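Local coordinates for protein acetyl-CoA acetyltransferase (Mycobacterium smegmatis, PDB 4EGV) that probably acts as an acyltransferase, being a monomeric thiolase-like protein of type 1 that carries an additional C-terminal domain beside its thiolase fold, at residues Y93-A98 / G102-H107; A218-P223 / F348-I353; L308-I313 / I411-S416; E449-T454 / G475-G480. All coordinates share one frame; numbering follows the deposited sequence.

Contact 1 of 4, residues Y93-A98 / G102-H107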
loop_
_atom_site.group_PDB
_atom_site.type_symbol
_atom_site.label_atom_id
_atom_site.label_comp_id
_atom_site.label_asym_id
_atom_site.label_seq_id
_atom_site.Cartn_x
_atom_site.Cartn_y
_atom_site.Cartn_z
ATOM N N TYR A 93 17.602 15.599 -1.447
ATOM C CA TYR A 93 17.214 14.851 -2.602
ATOM C C TYR A 93 16.121 15.493 -3.446
ATOM O O TYR A 93 16.231 15.480 -4.638
ATOM C CB TYR A 93 16.962 13.405 -2.198
ATOM C CG TYR A 93 15.761 12.735 -2.770
ATOM C CD1 TYR A 93 15.768 12.248 -4.053
ATOM C CD2 TYR A 93 14.630 12.561 -2.031
ATOM C CE1 TYR A 93 14.702 11.654 -4.567
ATOM C CE2 TYR A 93 13.552 11.959 -2.567
ATOM C CZ TYR A 93 13.605 11.506 -3.815
ATOM O OH TYR A 93 12.529 10.883 -4.308
ATOM N N PRO A 94 15.113 16.111 -2.831
ATOM C CA PRO A 94 14.147 16.876 -3.588
ATOM C C PRO A 94 14.675 18.094 -4.341
ATOM O O PRO A 94 14.310 18.251 -5.482
ATOM C CB PRO A 94 13.132 17.275 -2.531
ATOM C CG PRO A 94 13.263 16.287 -1.554
ATOM C CD PRO A 94 14.686 16.030 -1.430
ATOM N N ARG A 95 15.509 18.939 -3.728
ATOM C CA ARG A 95 16.224 20.030 -4.464
ATOM C C ARG A 95 17.223 19.615 -5.557
ATOM O O ARG A 95 17.375 20.335 -6.522
ATOM C CB ARG A 95 16.896 21.039 -3.523
ATOM C CG ARG A 95 15.945 22.070 -3.087
ATOM C CD ARG A 95 16.519 23.138 -2.237
ATOM N NE ARG A 95 15.381 23.736 -1.568
ATOM C CZ ARG A 95 14.500 24.561 -2.154
ATOM N NH1 ARG A 95 14.622 24.922 -3.448
ATOM N NH2 ARG A 95 13.467 24.990 -1.428
ATOM N N SER A 96 17.900 18.482 -5.406
ATOM C CA SER A 96 18.780 18.022 -6.451
ATOM C C SER A 96 17.971 17.688 -7.705
ATOM O O SER A 96 18.465 17.866 -8.812
ATOM C CB SER A 96 19.582 16.771 -6.049
ATOM O OG SER A 96 20.145 16.783 -4.766
ATOM N N VAL A 97 16.754 17.162 -7.507
ATOM C CA VAL A 97 15.864 16.736 -8.567
ATOM C C VAL A 97 15.377 17.975 -9.238
ATOM O O VAL A 97 15.316 18.037 -10.461
ATOM C CB VAL A 97 14.674 15.802 -8.057
ATOM C CG1 VAL A 97 13.564 15.658 -9.116
ATOM C CG2 VAL A 97 15.190 14.412 -7.674
ATOM N N ALA A 98 15.096 18.983 -8.433
ATOM C CA ALA A 98 14.652 20.279 -8.929
ATOM C C ALA A 98 15.694 20.956 -9.830
ATOM O O ALA A 98 15.337 21.510 -10.851
ATOM C CB ALA A 98 14.306 21.161 -7.780
ATOM N N GLY A 102 15.546 22.129 -13.946
ATOM C CA GLY A 102 15.471 23.567 -14.205
ATOM C C GLY A 102 14.477 24.310 -13.343
ATOM O O GLY A 102 13.999 25.345 -13.724
ATOM N N ALA A 103 14.170 23.762 -12.176
ATOM C CA ALA A 103 13.234 24.357 -11.219
ATOM C C ALA A 103 13.992 25.029 -10.080
ATOM O O ALA A 103 15.107 24.607 -9.733
ATOM C CB ALA A 103 12.261 23.291 -10.655
ATOM N N ASP A 104 13.403 26.086 -9.517
ATOM C CA ASP A 104 13.932 26.699 -8.291
ATOM C C ASP A 104 12.771 27.063 -7.330
ATOM O O ASP A 104 12.371 28.233 -7.228
ATOM C CB ASP A 104 14.847 27.897 -8.610
ATOM C CG ASP A 104 15.572 28.449 -7.340
ATOM O OD1 ASP A 104 15.960 27.638 -6.463
ATOM O OD2 ASP A 104 15.746 29.701 -7.217
ATOM N N PRO A 105 12.218 26.042 -6.651
ATOM C CA PRO A 105 10.961 26.203 -5.947
ATOM C C PRO A 105 11.174 26.727 -4.564
ATOM O O PRO A 105 12.206 26.446 -3.958
ATOM C CB PRO A 105 10.419 24.795 -5.881
ATOM C CG PRO A 105 11.600 23.933 -5.868
ATOM C CD PRO A 105 12.710 24.653 -6.598
ATOM N N ALA A 106 10.208 27.483 -4.061
ATOM C CA ALA A 106 10.295 28.019 -2.719
ATOM C C ALA A 106 10.274 26.875 -1.648
ATOM O O ALA A 106 11.038 26.913 -0.709
ATOM C CB ALA A 106 9.195 29.109 -2.481
ATOM N N HIS A 107 9.415 25.857 -1.787
ATOM C CA HIS A 107 9.394 24.777 -0.771
ATOM C C HIS A 107 9.855 23.447 -1.318
ATOM O O HIS A 107 9.499 23.060 -2.408
ATOM C CB HIS A 107 8.027 24.613 -0.069
ATOM C CG HIS A 107 7.548 25.852 0.617
ATOM N ND1 HIS A 107 8.052 26.269 1.836
ATOM C CD2 HIS A 107 6.634 26.785 0.244
ATOM C CE1 HIS A 107 7.455 27.394 2.196
ATOM N NE2 HIS A 107 6.594 27.731 1.245
#
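R95 and P105 make the main polar contact between the helix at 93-98 and the loop that follows it. The guanidinium takes the P105 carbonyl oxygen end-on with both terminal nitrogens: R95 NH1 to P105 O is 2.9 Å and R95 NH2 to P105 O is 3.2 Å. The oxygen lies within about 5° of the guanidinium plane, and NH1 arrives in the carbonyl plane, whereas NH2 comes in tilted from it. NH2 also makes a weak bond to A106 O. An arginine suits this place because its chain, extended from CG to NE, is long enough to leave the helix and reach the loop backbone. D104 OD1 is 4.3 Å from R95 NH1, too far for a salt bridge.

Backbone bonding closes the helix. A103 N donates to A98 O at 2.9 Å, the 6-to-1 bond of a Schellman motif, and G102 supplies the positive phi (91°) that turns the chain there.

Apolar contacts complete the turn. A98 CB lies 4.1 Å from A103 CB and 4.0 Å from P105 CD, so the small alanines let the loop fold back closely. P105 also touches V71 of strand 70-73.

Chemically, a charged side chain and a helix-capping turn both grip backbone atoms, which ties the loop to its own helix just before strand 107-110 begins.

Contact 2 of 4, residues A218-P223 / F348-I353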
loop_
_atom_site.group_PDB
_atom_site.type_symbol
_atom_site.label_atom_id
_atom_site.label_comp_id
_atom_site.label_asym_id
_atom_site.label_seq_id
_atom_site.Cartn_x
_atom_site.Cartn_y
_atom_site.Cartn_z
ATOM N N ALA A 218 -3.496 -17.578 -4.252
ATOM C CA ALA A 218 -3.007 -17.790 -5.581
ATOM C C ALA A 218 -4.012 -17.310 -6.627
ATOM O O ALA A 218 -3.607 -16.796 -7.650
ATOM C CB ALA A 218 -2.655 -19.232 -5.767
ATOM N N GLU A 219 -5.308 -17.444 -6.350
ATOM C CA GLU A 219 -6.361 -16.993 -7.275
ATOM C C GLU A 219 -6.560 -15.495 -7.331
ATOM O O GLU A 219 -7.001 -14.953 -8.342
ATOM C CB GLU A 219 -7.698 -17.686 -7.005
ATOM C CG GLU A 219 -7.779 -19.042 -7.688
ATOM C CD GLU A 219 -9.154 -19.684 -7.651
ATOM O OE1 GLU A 219 -9.813 -19.691 -6.581
ATOM O OE2 GLU A 219 -9.549 -20.227 -8.711
ATOM N N LEU A 220 -6.227 -14.844 -6.226
ATOM C CA LEU A 220 -6.155 -13.416 -6.153
ATOM C C LEU A 220 -4.967 -12.882 -6.964
ATOM O O LEU A 220 -5.130 -11.942 -7.750
ATOM C CB LEU A 220 -6.059 -12.989 -4.691
ATOM C CG LEU A 220 -5.984 -11.494 -4.440
ATOM C CD1 LEU A 220 -7.291 -10.870 -4.681
ATOM C CD2 LEU A 220 -5.520 -11.258 -3.071
ATOM N N PHE A 221 -3.799 -13.499 -6.792
ATOM C CA PHE A 221 -2.537 -12.962 -7.320
ATOM C C PHE A 221 -2.149 -13.281 -8.759
ATOM O O PHE A 221 -1.332 -12.543 -9.343
ATOM C CB PHE A 221 -1.367 -13.317 -6.404
ATOM C CG PHE A 221 -1.021 -12.252 -5.399
ATOM C CD1 PHE A 221 -1.972 -11.344 -4.953
ATOM C CD2 PHE A 221 0.252 -12.194 -4.856
ATOM C CE1 PHE A 221 -1.643 -10.385 -4.020
ATOM C CE2 PHE A 221 0.568 -11.245 -3.898
ATOM C CZ PHE A 221 -0.377 -10.333 -3.498
ATOM N N ALA A 222 -2.703 -14.361 -9.321
ATOM C CA ALA A 222 -2.347 -14.764 -10.697
ATOM C C ALA A 222 -2.768 -13.728 -11.746
ATOM O O ALA A 222 -1.963 -13.389 -12.629
ATOM C CB ALA A 222 -2.845 -16.151 -11.034
ATOM N N PRO A 223 -4.014 -13.200 -11.642
ATOM C CA PRO A 223 -4.435 -12.100 -12.502
ATOM C C PRO A 223 -3.555 -10.841 -12.390
ATOM O O PRO A 223 -3.382 -10.133 -13.375
ATOM C CB PRO A 223 -5.853 -11.794 -12.007
ATOM C CG PRO A 223 -6.307 -12.999 -11.358
ATOM C CD PRO A 223 -5.135 -13.699 -10.820
ATOM N N PHE A 348 -3.235 -9.810 1.868
ATOM C CA PHE A 348 -4.089 -9.277 2.882
ATOM C C PHE A 348 -4.732 -7.901 2.600
ATOM O O PHE A 348 -5.946 -7.764 2.722
ATOM C CB PHE A 348 -3.402 -9.309 4.250
ATOM C CG PHE A 348 -4.217 -8.685 5.312
ATOM C CD1 PHE A 348 -5.223 -9.426 5.994
ATOM C CD2 PHE A 348 -4.079 -7.313 5.591
ATOM C CE1 PHE A 348 -6.061 -8.812 6.978
ATOM C CE2 PHE A 348 -4.910 -6.666 6.586
ATOM C CZ PHE A 348 -5.905 -7.425 7.280
ATOM N N PRO A 349 -3.940 -6.868 2.250
ATOM C CA PRO A 349 -4.547 -5.542 2.127
ATOM C C PRO A 349 -5.455 -5.411 0.920
ATOM O O PRO A 349 -6.224 -4.447 0.839
ATOM C CB PRO A 349 -3.336 -4.596 2.018
ATOM C CG PRO A 349 -2.258 -5.417 1.629
ATOM C CD PRO A 349 -2.482 -6.804 2.091
ATOM N N VAL A 350 -5.350 -6.368 -0.004
ATOM C CA VAL A 350 -6.251 -6.455 -1.139
ATOM C C VAL A 350 -7.505 -7.164 -0.721
ATOM O O VAL A 350 -8.575 -6.624 -0.864
ATOM C CB VAL A 350 -5.641 -7.155 -2.368
ATOM C CG1 VAL A 350 -6.651 -7.201 -3.486
ATOM C CG2 VAL A 350 -4.400 -6.444 -2.835
ATOM N N PHE A 351 -7.359 -8.365 -0.181
ATOM C CA PHE A 351 -8.469 -9.109 0.417
ATOM C C PHE A 351 -9.347 -8.222 1.278
ATOM O O PHE A 351 -10.552 -8.243 1.173
ATOM C CB PHE A 351 -7.941 -10.239 1.300
ATOM C CG PHE A 351 -7.614 -11.492 0.559
ATOM C CD1 PHE A 351 -8.393 -11.912 -0.517
ATOM C CD2 PHE A 351 -6.549 -12.284 0.956
ATOM C CE1 PHE A 351 -8.097 -13.079 -1.194
ATOM C CE2 PHE A 351 -6.254 -13.447 0.294
ATOM C CZ PHE A 351 -7.035 -13.846 -0.782
ATOM N N ASN A 352 -8.693 -7.430 2.116
ATOM C CA ASN A 352 -9.329 -6.660 3.130
ATOM C C ASN A 352 -10.248 -5.606 2.584
ATOM O O ASN A 352 -11.277 -5.347 3.168
ATOM C CB ASN A 352 -8.262 -6.050 4.012
ATOM C CG ASN A 352 -8.832 -5.101 5.038
ATOM O OD1 ASN A 352 -9.526 -5.507 5.988
ATOM N ND2 ASN A 352 -8.542 -3.810 4.847
ATOM N N ILE A 353 -9.879 -4.987 1.468
ATOM C CA ILE A 353 -10.764 -4.017 0.825
ATOM C C ILE A 353 -11.992 -4.740 0.306
ATOM O O ILE A 353 -13.123 -4.339 0.563
ATOM C CB ILE A 353 -10.089 -3.249 -0.302
ATOM C CG1 ILE A 353 -9.055 -2.298 0.269
ATOM C CG2 ILE A 353 -11.117 -2.485 -1.112
ATOM C CD1 ILE A 353 -9.524 -1.498 1.453
#
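L220 and F351 mark the nearest approach of the helical segments 218-223 and 348-353, their CA atoms 8.2 Å apart, a separation that large side chains must bridge. L220 does most of the bridging. Its CG, anti to the backbone N (chi1 180°), points the branch at helix 348-357, where the two methyls go to different partners. CD2 sits over the centre of one face of the F351 ring, 3.7 Å from the ring centroid and 14° off the normal, a CH-pi contact. CD1 goes instead to V350, meeting its CG1 at 3.9 Å. The branched leucine thus engages two neighbouring residues of the other helix, one flat and one branched, and both are apolar as a buried site requires. F351 gains a further partner in R202 of helix 191-206, which makes a cation-pi contact with the ring, while V350 also touches S344 in the loop before its helix. All three touching residues are buried, and the contact is wholly apolar. Helix 210-230 belongs to the long insertion between strands 136-143 and 271-279, consistent with the loop domain of thiolases. Helix 348-357 follows strand 337-342 of the central sheet, and the leucine-on-phenylalanine packing is probably part of how such an inserted helical domain rests on the core of a thiolase fold.

Contact 3 of 4, residues L308-I313 / I411-S416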
loop_
_atom_site.group_PDB
_atom_site.type_symbol
_atom_site.label_atom_id
_atom_site.label_comp_id
_atom_site.label_asym_id
_atom_site.label_seq_id
_atom_site.Cartn_x
_atom_site.Cartn_y
_atom_site.Cartn_z
ATOM N N LEU A 308 -1.314 -4.934 18.116
ATOM C CA LEU A 308 -2.024 -5.745 19.101
ATOM C C LEU A 308 -3.280 -5.137 19.784
ATOM O O LEU A 308 -3.906 -5.774 20.623
ATOM C CB LEU A 308 -1.013 -6.068 20.149
ATOM C CG LEU A 308 -0.099 -7.284 20.113
ATOM C CD1 LEU A 308 -0.471 -8.450 19.246
ATOM C CD2 LEU A 308 1.374 -6.977 20.274
ATOM N N GLU A 309 -3.607 -3.893 19.451
ATOM C CA GLU A 309 -4.750 -3.190 20.029
ATOM C C GLU A 309 -6.017 -3.398 19.186
ATOM O O GLU A 309 -7.125 -3.195 19.667
ATOM C CB GLU A 309 -4.439 -1.687 20.150
ATOM C CG GLU A 309 -3.534 -1.272 21.337
ATOM C CD GLU A 309 -3.026 0.208 21.281
ATOM O OE1 GLU A 309 -3.414 1.006 20.370
ATOM O OE2 GLU A 309 -2.223 0.575 22.179
ATOM N N ARG A 310 -5.833 -3.811 17.930
ATOM C CA ARG A 310 -6.912 -3.922 16.927
ATOM C C ARG A 310 -7.966 -4.947 17.297
ATOM O O ARG A 310 -7.631 -6.058 17.711
ATOM C CB ARG A 310 -6.357 -4.240 15.527
ATOM C CG ARG A 310 -5.456 -3.196 14.998
ATOM C CD ARG A 310 -4.894 -3.514 13.652
ATOM N NE ARG A 310 -3.817 -2.566 13.384
ATOM C CZ ARG A 310 -2.977 -2.611 12.366
ATOM N NH1 ARG A 310 -3.072 -3.557 11.435
ATOM N NH2 ARG A 310 -2.049 -1.681 12.298
ATOM N N ALA A 311 -9.233 -4.563 17.127
ATOM C CA ALA A 311 -10.382 -5.403 17.471
ATOM C C ALA A 311 -10.307 -6.773 16.761
ATOM O O ALA A 311 -10.519 -7.823 17.354
ATOM C CB ALA A 311 -11.685 -4.672 17.171
ATOM N N ASP A 312 -9.974 -6.741 15.482
ATOM C CA ASP A 312 -9.756 -7.948 14.717
ATOM C C ASP A 312 -8.418 -7.830 14.005
ATOM O O ASP A 312 -8.242 -6.972 13.164
ATOM C CB ASP A 312 -10.870 -8.111 13.700
ATOM C CG ASP A 312 -10.970 -9.529 13.159
ATOM O OD1 ASP A 312 -10.104 -10.378 13.501
ATOM O OD2 ASP A 312 -11.923 -9.796 12.383
ATOM N N ILE A 313 -7.469 -8.684 14.354
ATOM C CA ILE A 313 -6.173 -8.659 13.693
ATOM C C ILE A 313 -6.317 -8.988 12.204
ATOM O O ILE A 313 -5.567 -8.465 11.381
ATOM C CB ILE A 313 -5.132 -9.574 14.405
ATOM C CG1 ILE A 313 -4.848 -9.019 15.804
ATOM C CG2 ILE A 313 -3.813 -9.632 13.633
ATOM C CD1 ILE A 313 -4.001 -9.898 16.726
ATOM N N ILE A 411 1.999 -1.777 8.545
ATOM C CA ILE A 411 1.435 -3.102 8.746
ATOM C C ILE A 411 -0.073 -3.061 8.616
ATOM O O ILE A 411 -0.732 -3.210 9.590
ATOM C CB ILE A 411 1.776 -3.665 10.152
ATOM C CG1 ILE A 411 3.268 -3.570 10.426
ATOM C CG2 ILE A 411 1.362 -5.089 10.287
ATOM C CD1 ILE A 411 4.157 -4.250 9.392
ATOM N N ALA A 412 -0.601 -2.864 7.414
ATOM C CA ALA A 412 -1.973 -2.337 7.212
ATOM C C ALA A 412 -2.293 -1.138 8.111
ATOM O O ALA A 412 -3.433 -0.988 8.507
ATOM C CB ALA A 412 -3.025 -3.425 7.378
ATOM N N SER A 413 -1.287 -0.311 8.436
ATOM C CA SER A 413 -1.423 0.764 9.451
ATOM C C SER A 413 -2.085 1.999 8.863
ATOM O O SER A 413 -2.744 2.729 9.547
ATOM C CB SER A 413 -0.069 1.176 10.065
ATOM O OG SER A 413 0.621 0.107 10.624
ATOM N N LYS A 414 -1.862 2.217 7.579
ATOM C CA LYS A 414 -2.225 3.440 6.903
ATOM C C LYS A 414 -2.796 3.142 5.517
ATOM O O LYS A 414 -2.287 2.296 4.784
ATOM C CB LYS A 414 -1.004 4.350 6.777
ATOM C CG LYS A 414 -0.805 5.295 7.907
ATOM C CD LYS A 414 0.591 5.847 7.838
ATOM C CE LYS A 414 0.900 6.820 8.984
ATOM N NZ LYS A 414 1.988 7.796 8.600
ATOM N N TYR A 415 -3.863 3.860 5.177
ATOM C CA TYR A 415 -4.485 3.749 3.881
ATOM C C TYR A 415 -4.982 5.089 3.330
ATOM O O TYR A 415 -5.622 5.872 4.006
ATOM C CB TYR A 415 -5.595 2.738 3.949
ATOM C CG TYR A 415 -5.740 1.976 2.692
ATOM C CD1 TYR A 415 -4.941 0.859 2.454
ATOM C CD2 TYR A 415 -6.709 2.339 1.747
ATOM C CE1 TYR A 415 -5.082 0.086 1.287
ATOM C CE2 TYR A 415 -6.869 1.587 0.575
ATOM C CZ TYR A 415 -6.043 0.449 0.347
ATOM O OH TYR A 415 -6.189 -0.290 -0.804
ATOM N N SER A 416 -4.646 5.344 2.074
ATOM C CA SER A 416 -4.927 6.592 1.391
ATOM C C SER A 416 -5.493 6.261 0.065
ATOM O O SER A 416 -4.986 5.438 -0.664
ATOM C CB SER A 416 -3.671 7.433 1.211
ATOM O OG SER A 416 -3.328 8.074 2.401
#
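R310 reaches across to the backbone of I411, and its guanidinium provides the polar bonds of the contact. NH1 donates to I411 O at 3.0 Å with an N-H...O angle of 159°, and it meets the carbonyl nearly end-on, at a C=O...N angle of 162°. From the same edge of the guanidinium, NH2 adds a weak bond to I411 O at 3.4 Å. The oxygen lies almost in the guanidinium plane, as suits the in-plane N-H groups of arginine. A second anchor fixes the group from outside the two segments, since R310 NE donates to P305 O. R310 O in turn accepts from R482 of the C-terminal sheet.

S413 shapes the receiving turn. Its OG accepts from I411 N at 3.1 Å, a short reach possible for a serine two residues on, and also lies at the guanidinium edge. The CA atoms nearest each other, those of R310 and S413, are 10.4 Å apart, and the arginine chain, extended from CG to NE, covers most of the way to the I411 carbonyl.

Packing is slight. A412 CB stands 4.1 Å from R310 NH1, a small side chain that the guanidinium can lie beside.

The receiving residues lie in the turn between antiparallel strands 402-409 and 414-421 of the central sheet. In thiolases the equivalent turn probably borders the active site, and here an arginine from the loop after strand 294-303 holds its backbone.

Contact 4 of 4, residues E449-T454 / G475-G480; sequences EKADGT and GRLDDG
T454 O is the polar atom at the centre of the contact, approached by the L477 methyl CD2 just past the R476-T456 backbone bonding of the hairpin of strands 453-463 and 470-476. R476 NE also forms a salt bridge with E458 OE1 of the partner strand. G453 is bonded through its backbone to V508, so the second neighbour of strand 453-463 holds it on its other flank.

Across the segments themselves there is van der Waals contact, one part of it between apolar side chains and the rest between methyls and oxygens. The nearest CA atoms, those of T454 and L477, are 6.5 Å apart, and the leucine fills the gap. L477 CG is anti to its own carbonyl carbon (chi1 -67°), an orientation that carries CD2 to the T454 carbonyl and CD1 to A451 CB at 4.5 Å. The small alanine and the branched leucine both pack on F483 of strand 482-487. Beyond them the T454 methyl CG2 passes D478 OD2 at 3.9 Å. Threonine suits the start of a strand, with a methyl for packing, while the aspartate lies in the exposed turn after the strand.

At the phi of G453, 155°, a side chain would run into the carbonyl oxygen of D452, so glycine is suited here. The chemistry implies a join by van der Waals contact, its polar bonds lying just outside this pairing: R476 to T456 and E458 within the hairpin, G453 to V508 on the far side.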
loop_
_atom_site.group_PDB
_atom_site.type_symbol
_atom_site.label_atom_id
_atom_site.label_comp_id
_atom_site.label_asym_id
_atom_site.label_seq_id
_atom_site.Cartn_x
_atom_site.Cartn_y
_atom_site.Cartn_z
ATOM N N GLU A 449 2.058 -7.701 28.639
ATOM C CA GLU A 449 3.400 -7.867 28.067
ATOM C C GLU A 449 4.103 -9.117 28.615
ATOM O O GLU A 449 4.601 -9.921 27.833
ATOM C CB GLU A 449 4.249 -6.583 28.198
ATOM C CG GLU A 449 3.645 -5.363 27.474
ATOM C CD GLU A 449 4.606 -4.163 27.337
ATOM O OE1 GLU A 449 4.949 -3.511 28.346
ATOM O OE2 GLU A 449 5.008 -3.842 26.210
ATOM N N LYS A 450 4.093 -9.297 29.941
ATOM C CA LYS A 450 4.774 -10.424 30.592
ATOM C C LYS A 450 3.828 -11.571 30.938
ATOM O O LYS A 450 3.557 -11.818 32.089
ATOM C CB LYS A 450 5.473 -9.948 31.864
ATOM C CG LYS A 450 6.517 -8.866 31.653
ATOM C CD LYS A 450 7.321 -8.687 32.931
ATOM C CE LYS A 450 8.628 -7.933 32.678
ATOM N NZ LYS A 450 8.458 -6.505 33.011
ATOM N N ALA A 451 3.345 -12.276 29.931
ATOM C CA ALA A 451 2.326 -13.309 30.117
ATOM C C ALA A 451 2.848 -14.638 30.683
ATOM O O ALA A 451 3.789 -15.247 30.139
ATOM C CB ALA A 451 1.579 -13.553 28.824
ATOM N N ASP A 452 2.194 -15.085 31.754
ATOM C CA ASP A 452 2.564 -16.280 32.496
ATOM C C ASP A 452 1.311 -17.127 32.753
ATOM O O ASP A 452 0.523 -16.817 33.643
ATOM C CB ASP A 452 3.214 -15.870 33.831
ATOM C CG ASP A 452 3.944 -17.024 34.532
ATOM O OD1 ASP A 452 3.975 -18.160 33.995
ATOM O OD2 ASP A 452 4.501 -16.781 35.625
ATOM N N GLY A 453 1.116 -18.193 31.988
ATOM C CA GLY A 453 -0.022 -19.057 32.235
ATOM C C GLY A 453 -0.469 -19.822 31.018
ATOM O O GLY A 453 0.334 -20.182 30.171
ATOM N N THR A 454 -1.764 -20.080 30.945
ATOM C CA THR A 454 -2.323 -20.864 29.866
ATOM C C THR A 454 -3.157 -19.963 28.943
ATOM O O THR A 454 -3.948 -19.123 29.400
ATOM C CB THR A 454 -3.129 -22.097 30.404
ATOM O OG1 THR A 454 -3.546 -22.909 29.299
ATOM C CG2 THR A 454 -4.361 -21.682 31.239
ATOM N N GLY A 475 -1.423 -14.638 21.224
ATOM C CA GLY A 475 -2.352 -15.408 22.008
ATOM C C GLY A 475 -3.320 -14.632 22.847
ATOM O O GLY A 475 -3.290 -13.448 22.913
ATOM N N ARG A 476 -4.205 -15.348 23.483
ATOM C CA ARG A 476 -5.220 -14.761 24.295
ATOM C C ARG A 476 -5.048 -15.440 25.597
ATOM O O ARG A 476 -4.696 -16.581 25.628
ATOM C CB ARG A 476 -6.557 -15.223 23.782
ATOM C CG ARG A 476 -7.386 -14.269 23.037
ATOM C CD ARG A 476 -7.079 -12.843 23.245
ATOM N NE ARG A 476 -7.679 -12.153 22.134
ATOM C CZ ARG A 476 -8.641 -11.267 22.231
ATOM N NH1 ARG A 476 -9.080 -10.896 23.406
ATOM N NH2 ARG A 476 -9.149 -10.752 21.157
ATOM N N LEU A 477 -5.361 -14.797 26.696
ATOM C CA LEU A 477 -5.491 -15.553 27.928
ATOM C C LEU A 477 -6.939 -15.851 28.329
ATOM O O LEU A 477 -7.859 -15.707 27.550
ATOM C CB LEU A 477 -4.791 -14.847 29.053
ATOM C CG LEU A 477 -3.307 -14.812 28.883
ATOM C CD1 LEU A 477 -2.801 -13.778 29.768
ATOM C CD2 LEU A 477 -2.755 -16.116 29.252
ATOM N N ASP A 478 -7.118 -16.264 29.572
ATOM C CA ASP A 478 -8.427 -16.418 30.143
ATOM C C ASP A 478 -8.985 -15.025 30.392
ATOM O O ASP A 478 -10.088 -14.718 30.031
ATOM C CB ASP A 478 -8.315 -17.194 31.437
ATOM C CG ASP A 478 -7.868 -18.620 31.232
ATOM O OD1 ASP A 478 -8.214 -19.207 30.212
ATOM O OD2 ASP A 478 -7.185 -19.168 32.108
ATOM N N ASP A 479 -8.187 -14.182 31.008
ATOM C CA ASP A 479 -8.463 -12.753 31.158
ATOM C C ASP A 479 -8.956 -12.054 29.852
ATOM O O ASP A 479 -9.579 -11.004 29.900
ATOM C CB ASP A 479 -7.108 -12.171 31.635
ATOM C CG ASP A 479 -7.204 -10.843 32.407
ATOM O OD1 ASP A 479 -8.282 -10.356 32.814
ATOM O OD2 ASP A 479 -6.119 -10.279 32.630
ATOM N N GLY A 480 -8.636 -12.631 28.692
ATOM C CA GLY A 480 -8.973 -12.050 27.388
ATOM C C GLY A 480 -8.000 -11.015 26.829
ATOM O O GLY A 480 -8.227 -10.474 25.748
#

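How the contacts relate
Along the chain contact 1 comes first, contacts 2 and 3 interleave, and contact 4 closes the series. Contacts 2 and 3 form the middle of the arrangement: their centres are about 17 Å apart and they touch, with F348 of the former packing on A412 of the latter and I353 on Y415. Contact 1 lies at the far end, near outermost strand 107-110 of the central sheet, its centre about 35 Å from that of contact 3. Contact 4 is in the additional C-terminal domain, about 53 Å from contact 1 between centres. Contact 3 comes within about 5 Å of contact 4 at the nearest atoms, and through R482 it links the thiolase core to that domain.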